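Local coordinates for cell envelope-related transcriptional attenuator domain-containing protein (Eubacterium siraeum, PDB 4OBM), which is of uncharacterised function but belongs to the LytR-CpsA-Psr family, whose members probably act in cell-envelope assembly, attaching glycopolymers to the cell wall, at residues Lys36-Tyr41 with Gln72-Ser77. Residues are numbered along the deposited sequence; the frame is centred on the assembly and turned at random.
Sequences KTPDKY and QICEQS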
# COMPACT_ATOMS: atom_id res chain seq x y z
N LYS A 36 -5.90 -18.80 -3.53
CA LYS A 36 -4.54 -18.73 -3.00
C LYS A 36 -4.34 -17.67 -1.92
O LYS A 36 -5.05 -16.66 -1.87
CB LYS A 36 -3.53 -18.48 -4.13
CG LYS A 36 -3.28 -19.71 -4.98
CD LYS A 36 -2.99 -19.36 -6.41
CE LYS A 36 -3.01 -20.58 -7.31
NZ LYS A 36 -4.36 -21.24 -7.38
N THR A 37 -3.35 -17.92 -1.07
CA THR A 37 -2.89 -17.05 -0.00
C THR A 37 -2.18 -15.87 -0.61
O THR A 37 -1.37 -16.08 -1.52
CB THR A 37 -1.92 -17.84 0.91
OG1 THR A 37 -2.37 -19.18 1.07
CG2 THR A 37 -1.68 -17.16 2.25
N PRO A 38 -2.40 -14.63 -0.12
CA PRO A 38 -1.66 -13.49 -0.69
C PRO A 38 -0.12 -13.65 -0.61
O PRO A 38 0.41 -14.21 0.36
CB PRO A 38 -2.12 -12.30 0.17
CG PRO A 38 -3.44 -12.71 0.68
CD PRO A 38 -3.34 -14.18 0.93
N ASP A 39 0.57 -13.17 -1.66
CA ASP A 39 2.03 -13.17 -1.78
C ASP A 39 2.63 -11.80 -1.48
O ASP A 39 3.82 -11.72 -1.20
CB ASP A 39 2.48 -13.60 -3.19
CG ASP A 39 2.72 -15.08 -3.33
OD1 ASP A 39 3.54 -15.63 -2.55
OD2 ASP A 39 2.10 -15.70 -4.23
N LYS A 40 1.83 -10.73 -1.61
CA LYS A 40 2.34 -9.36 -1.38
C LYS A 40 1.54 -8.66 -0.32
O LYS A 40 0.35 -8.92 -0.16
CB LYS A 40 2.39 -8.55 -2.67
CG LYS A 40 3.56 -9.00 -3.52
CD LYS A 40 3.65 -8.31 -4.84
CE LYS A 40 4.56 -9.07 -5.79
NZ LYS A 40 5.95 -9.20 -5.28
N TYR A 41 2.24 -7.87 0.49
CA TYR A 41 1.67 -7.20 1.66
C TYR A 41 2.21 -5.79 1.74
O TYR A 41 3.40 -5.58 1.58
CB TYR A 41 2.01 -7.98 2.96
CG TYR A 41 1.48 -9.40 2.96
CD1 TYR A 41 2.22 -10.44 2.40
CD2 TYR A 41 0.22 -9.69 3.46
CE1 TYR A 41 1.71 -11.73 2.33
CE2 TYR A 41 -0.30 -10.99 3.42
CZ TYR A 41 0.46 -12.01 2.85
OH TYR A 41 -0.04 -13.28 2.78
N GLN A 72 2.02 -16.99 6.42
CA GLN A 72 1.48 -18.09 7.24
C GLN A 72 0.34 -17.59 8.10
O GLN A 72 -0.72 -18.22 8.13
CB GLN A 72 2.57 -18.74 8.12
CG GLN A 72 3.49 -19.70 7.38
CD GLN A 72 4.63 -20.20 8.23
OE1 GLN A 72 5.20 -19.49 9.07
NE2 GLN A 72 5.00 -21.44 8.01
N ILE A 73 0.53 -16.43 8.75
CA ILE A 73 -0.47 -15.78 9.59
C ILE A 73 -1.70 -15.45 8.75
O ILE A 73 -2.80 -15.77 9.18
CB ILE A 73 0.12 -14.53 10.32
CG1 ILE A 73 1.22 -14.97 11.32
CG2 ILE A 73 -0.99 -13.72 11.02
CD1 ILE A 73 2.31 -13.92 11.58
N CYS A 74 -1.52 -14.86 7.55
CA CYS A 74 -2.62 -14.53 6.65
C CYS A 74 -3.41 -15.79 6.24
O CYS A 74 -4.64 -15.73 6.12
CB CYS A 74 -2.14 -13.75 5.43
SG CYS A 74 -3.47 -13.01 4.45
N GLU A 75 -2.72 -16.94 6.06
CA GLU A 75 -3.38 -18.19 5.67
C GLU A 75 -4.27 -18.71 6.80
O GLU A 75 -5.42 -19.07 6.57
CB GLU A 75 -2.36 -19.27 5.26
CG GLU A 75 -2.97 -20.63 4.87
CD GLU A 75 -4.04 -20.68 3.79
OE1 GLU A 75 -4.18 -19.70 3.01
OE2 GLU A 75 -4.72 -21.73 3.69
N GLN A 76 -3.72 -18.73 8.02
CA GLN A 76 -4.37 -19.25 9.21
C GLN A 76 -5.44 -18.33 9.76
O GLN A 76 -6.50 -18.82 10.15
CB GLN A 76 -3.32 -19.52 10.30
CG GLN A 76 -2.32 -20.63 9.95
CD GLN A 76 -1.08 -20.66 10.81
OE1 GLN A 76 -0.64 -19.65 11.40
NE2 GLN A 76 -0.43 -21.81 10.84
N SER A 77 -5.15 -17.03 9.85
CA SER A 77 -6.04 -16.10 10.53
C SER A 77 -6.50 -14.86 9.70
O SER A 77 -7.17 -14.00 10.27
CB SER A 77 -5.37 -15.62 11.81
OG SER A 77 -4.85 -16.70 12.56
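Thr-37 and Glu-75 join by a side-chain hydrogen bond at the outer margin of a contact of a loop and the first residues of a strand with a helix, while Pro-38 and Tyr-41 close on Cys-74 further in. Helix 70-90 packs here over the start of strand 40-47 in the central mixed sheet, and at the entry to that strand Asp-39 and Lys-40 form a classic beta bulge opposite Leu-30. Thr-37 OG1 donates to Glu-75 OE1 at 2.7 Å, coming from above the carboxylate plane, 56° out of it. The glutamate chain bends at chi2 (54°), which brings its carboxylate back to the loop, and Thr-37 CG2 lies 3.7 Å from Glu-75 CB. Cys-74, with SG anti to the backbone N (chi1 -168°), sets its sulfur 3.7 Å from Pro-38 CD and in the plane of the Tyr-41 ring, at its edge. Tyr-41 OH sits 3.4 Å from Cys-74 CB and gives a weak hydrogen bond to Pro-38 O, in the loop leading into its strand. A valine in place of Thr-37 would probably leave the Glu-75 carboxylate without this donor and freer to swing. One hydrogen bond thus holds the exposed glutamate, while the buried part relies on the sulfur-aromatic and apolar contacts of Cys-74.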